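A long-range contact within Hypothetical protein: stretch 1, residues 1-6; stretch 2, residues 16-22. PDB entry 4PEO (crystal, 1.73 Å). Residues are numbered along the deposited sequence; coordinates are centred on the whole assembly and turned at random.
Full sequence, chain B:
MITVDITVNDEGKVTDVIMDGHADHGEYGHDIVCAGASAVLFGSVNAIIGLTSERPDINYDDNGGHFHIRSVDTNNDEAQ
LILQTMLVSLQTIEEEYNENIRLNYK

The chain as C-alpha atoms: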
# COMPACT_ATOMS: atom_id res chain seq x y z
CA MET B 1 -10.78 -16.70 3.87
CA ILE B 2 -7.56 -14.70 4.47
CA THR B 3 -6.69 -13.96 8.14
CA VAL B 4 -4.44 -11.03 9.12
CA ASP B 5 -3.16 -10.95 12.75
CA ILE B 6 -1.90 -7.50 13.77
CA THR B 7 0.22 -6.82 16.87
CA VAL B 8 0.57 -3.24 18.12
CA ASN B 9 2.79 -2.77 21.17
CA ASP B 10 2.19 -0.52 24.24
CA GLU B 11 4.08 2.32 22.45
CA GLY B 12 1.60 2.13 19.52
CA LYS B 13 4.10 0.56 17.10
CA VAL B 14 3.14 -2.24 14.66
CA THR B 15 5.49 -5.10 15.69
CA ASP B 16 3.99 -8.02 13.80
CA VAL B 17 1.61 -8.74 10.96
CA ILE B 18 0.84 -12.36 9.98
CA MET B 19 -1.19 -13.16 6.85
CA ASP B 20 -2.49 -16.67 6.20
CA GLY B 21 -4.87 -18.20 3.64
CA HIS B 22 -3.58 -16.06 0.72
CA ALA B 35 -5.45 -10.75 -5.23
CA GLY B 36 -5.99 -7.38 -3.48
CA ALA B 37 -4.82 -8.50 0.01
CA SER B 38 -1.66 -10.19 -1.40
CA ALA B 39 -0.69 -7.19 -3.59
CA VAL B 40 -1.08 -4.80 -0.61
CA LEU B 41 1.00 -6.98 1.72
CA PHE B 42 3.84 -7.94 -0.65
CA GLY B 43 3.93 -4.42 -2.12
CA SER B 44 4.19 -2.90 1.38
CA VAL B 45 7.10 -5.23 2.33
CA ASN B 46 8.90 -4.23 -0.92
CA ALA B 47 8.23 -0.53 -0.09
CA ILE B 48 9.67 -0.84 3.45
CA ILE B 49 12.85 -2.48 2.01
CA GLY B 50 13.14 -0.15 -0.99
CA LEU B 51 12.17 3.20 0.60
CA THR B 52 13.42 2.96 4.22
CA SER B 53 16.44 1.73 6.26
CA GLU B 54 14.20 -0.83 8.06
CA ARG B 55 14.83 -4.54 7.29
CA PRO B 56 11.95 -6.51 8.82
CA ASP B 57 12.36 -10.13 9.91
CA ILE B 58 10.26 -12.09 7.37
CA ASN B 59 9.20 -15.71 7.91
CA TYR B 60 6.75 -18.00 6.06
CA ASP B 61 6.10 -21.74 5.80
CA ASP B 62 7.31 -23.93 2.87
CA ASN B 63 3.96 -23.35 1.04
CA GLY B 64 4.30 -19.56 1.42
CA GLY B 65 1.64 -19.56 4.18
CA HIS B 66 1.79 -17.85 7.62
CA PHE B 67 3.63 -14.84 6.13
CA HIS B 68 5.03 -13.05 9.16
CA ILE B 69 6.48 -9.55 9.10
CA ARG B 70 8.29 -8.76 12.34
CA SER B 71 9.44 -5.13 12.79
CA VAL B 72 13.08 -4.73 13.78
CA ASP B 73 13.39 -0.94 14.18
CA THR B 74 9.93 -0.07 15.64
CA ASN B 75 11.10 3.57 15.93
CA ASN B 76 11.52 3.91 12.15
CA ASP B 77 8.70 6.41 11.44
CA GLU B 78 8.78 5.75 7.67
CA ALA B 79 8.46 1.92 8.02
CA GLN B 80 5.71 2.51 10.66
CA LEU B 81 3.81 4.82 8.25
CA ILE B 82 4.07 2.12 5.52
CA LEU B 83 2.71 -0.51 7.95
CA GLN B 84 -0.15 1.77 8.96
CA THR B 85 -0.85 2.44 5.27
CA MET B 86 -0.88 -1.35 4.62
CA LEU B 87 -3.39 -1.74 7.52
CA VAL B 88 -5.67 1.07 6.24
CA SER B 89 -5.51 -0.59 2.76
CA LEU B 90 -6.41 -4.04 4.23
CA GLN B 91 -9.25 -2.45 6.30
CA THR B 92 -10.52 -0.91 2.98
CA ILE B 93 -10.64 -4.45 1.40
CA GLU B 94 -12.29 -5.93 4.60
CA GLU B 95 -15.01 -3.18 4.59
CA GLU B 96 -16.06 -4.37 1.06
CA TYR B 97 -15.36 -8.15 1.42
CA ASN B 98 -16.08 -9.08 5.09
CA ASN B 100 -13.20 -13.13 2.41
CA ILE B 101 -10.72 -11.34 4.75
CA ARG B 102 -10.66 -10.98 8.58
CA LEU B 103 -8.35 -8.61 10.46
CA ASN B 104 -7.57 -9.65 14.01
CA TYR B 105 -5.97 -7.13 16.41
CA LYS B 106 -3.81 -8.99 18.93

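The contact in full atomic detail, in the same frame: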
# COMPACT_ATOMS: atom_id res chain seq x y z
N MET B 1 -10.94 -17.96 3.15
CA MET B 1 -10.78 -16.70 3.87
C MET B 1 -9.32 -16.41 4.25
O MET B 1 -8.60 -17.31 4.69
CB MET B 1 -11.69 -16.66 5.12
CG MET B 1 -11.74 -15.29 5.82
SD MET B 1 -13.11 -15.09 6.99
CE MET B 1 -12.56 -16.15 8.33
N ILE B 2 -8.89 -15.15 4.09
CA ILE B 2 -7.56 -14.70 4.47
C ILE B 2 -7.67 -14.13 5.89
O ILE B 2 -8.61 -13.39 6.17
CB ILE B 2 -6.99 -13.65 3.47
CG1 ILE B 2 -6.73 -14.28 2.08
CG2 ILE B 2 -5.72 -12.95 4.02
CD1 ILE B 2 -6.62 -13.25 0.91
N THR B 3 -6.72 -14.49 6.78
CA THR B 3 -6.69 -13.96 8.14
C THR B 3 -5.44 -13.09 8.26
O THR B 3 -4.38 -13.47 7.76
CB THR B 3 -6.70 -15.06 9.19
OG1 THR B 3 -5.54 -15.89 9.00
CG2 THR B 3 -7.97 -15.91 9.15
N VAL B 4 -5.57 -11.93 8.90
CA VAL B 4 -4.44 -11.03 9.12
C VAL B 4 -4.38 -10.70 10.61
O VAL B 4 -5.28 -10.04 11.11
CB VAL B 4 -4.50 -9.73 8.26
CG1 VAL B 4 -3.20 -8.94 8.39
CG2 VAL B 4 -4.80 -10.04 6.79
N ASP B 5 -3.34 -11.19 11.32
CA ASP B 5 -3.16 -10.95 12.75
C ASP B 5 -2.22 -9.78 12.91
O ASP B 5 -1.10 -9.82 12.39
CB ASP B 5 -2.60 -12.19 13.46
CG ASP B 5 -3.55 -13.37 13.50
OD1 ASP B 5 -4.76 -13.17 13.78
OD2 ASP B 5 -3.08 -14.50 13.30
N ILE B 6 -2.67 -8.75 13.62
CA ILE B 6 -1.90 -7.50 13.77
C ILE B 6 -1.55 -7.24 15.23
O ILE B 6 -2.44 -7.22 16.08
CB ILE B 6 -2.72 -6.34 13.14
CG1 ILE B 6 -3.12 -6.66 11.67
CG2 ILE B 6 -1.97 -5.02 13.24
CD1 ILE B 6 -4.49 -6.23 11.24
N ASP B 16 4.16 -6.80 14.57
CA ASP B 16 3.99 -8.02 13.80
C ASP B 16 2.74 -7.97 12.98
O ASP B 16 1.71 -7.46 13.43
CB ASP B 16 3.84 -9.23 14.76
CG ASP B 16 5.02 -9.47 15.66
OD1 ASP B 16 5.14 -8.77 16.69
OD2 ASP B 16 5.81 -10.40 15.37
N VAL B 17 2.79 -8.57 11.80
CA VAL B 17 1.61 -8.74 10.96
C VAL B 17 1.78 -10.15 10.41
O VAL B 17 2.85 -10.45 9.87
CB VAL B 17 1.52 -7.69 9.81
CG1 VAL B 17 0.37 -8.02 8.86
CG2 VAL B 17 1.34 -6.27 10.37
N ILE B 18 0.76 -11.01 10.55
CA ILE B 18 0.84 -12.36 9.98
C ILE B 18 -0.35 -12.57 9.08
O ILE B 18 -1.49 -12.50 9.56
CB ILE B 18 0.92 -13.48 11.05
CG1 ILE B 18 2.04 -13.16 12.08
CG2 ILE B 18 1.11 -14.84 10.38
CD1 ILE B 18 2.20 -14.16 13.24
N MET B 19 -0.10 -12.87 7.79
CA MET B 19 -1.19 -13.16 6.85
C MET B 19 -1.18 -14.64 6.53
O MET B 19 -0.13 -15.22 6.24
CB MET B 19 -1.04 -12.34 5.54
CG MET B 19 -2.15 -12.64 4.50
SD MET B 19 -2.11 -11.55 3.00
CE MET B 19 -2.70 -10.14 3.67
N ASP B 20 -2.37 -15.26 6.56
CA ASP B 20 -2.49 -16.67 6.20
C ASP B 20 -3.77 -16.89 5.41
O ASP B 20 -4.74 -16.15 5.59
CB ASP B 20 -2.39 -17.58 7.44
CG ASP B 20 -2.30 -19.06 7.07
OD1 ASP B 20 -1.43 -19.41 6.23
OD2 ASP B 20 -3.11 -19.85 7.58
N GLY B 21 -3.74 -17.87 4.50
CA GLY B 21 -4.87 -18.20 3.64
C GLY B 21 -4.79 -17.59 2.25
O GLY B 21 -5.63 -17.90 1.40
N HIS B 22 -3.79 -16.73 2.01
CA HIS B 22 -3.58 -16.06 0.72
C HIS B 22 -3.06 -17.02 -0.36
O HIS B 22 -2.39 -18.01 -0.05
CB HIS B 22 -2.64 -14.85 0.88
CG HIS B 22 -1.31 -15.21 1.49
ND1 HIS B 22 -1.19 -15.50 2.83
CD2 HIS B 22 -0.10 -15.33 0.90
CE1 HIS B 22 0.08 -15.78 3.03
NE2 HIS B 22 0.78 -15.70 1.90
O HOH W 1 -2.77 -15.17 10.45
O HOH W 2 0.62 -10.35 14.64

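Two antiparallel strands, residues 2-6 and 16-20, lie side by side with an angle of 169° between their N-to-C directions, and four backbone hydrogen bonds join them in two reciprocal pairs. Thr 3 N donates to Asp 20 O (2.8 Å) and Asp 20 N to Thr 3 O (2.9 Å); two residues along, Asp 5 N donates to Ile 18 O (2.9 Å) and Ile 18 N to Asp 5 O (2.9 Å). All four are close to straight, with N-H...O angles of 157-167°. Val 4-Met 19, between the two hydrogen-bonded pairs, and Ile 6-Val 17, beyond Asp 5-Ile 18, are not hydrogen-bonded, and their CA atoms draw closer. The same carbonyls also receive CA-H...O contacts: Val 17 CA lies 3.2 Å from Asp 5 O, and Val 4 CA 3.3 Å from Ile 18 O. On the face carrying Thr 3, Asp 5, Ile 18 and Asp 20, all partly exposed, polar groups can meet solvent. There water 1 accepts from Thr 3 OG1 (3.2 Å) and donates to Asp 5 OD2 (2.9 Å) and Ile 18 O (3.1 Å), tying side chains of one strand to the backbone of the other. The other face carries Val 4, Ile 6, Val 17 and Met 19, all buried and apolar. Val 4, with chi1 t, places CG1 3.7 Å from Val 17 CG1 and CG2 3.8 Å from Met 19 CE, so its two methyls touch different neighbours. Ile 2, pointing sideways, adds CG2 at 3.6 Å from Met 19 CG. Beyond the strand, Gly 21 adopts phi/psi 98/-7, where a CB would jam against the preceding carbonyl and fall 2.5 Å from Met 1 O; glycine fits both constraints. The contact buries 500 Å², both sides summed.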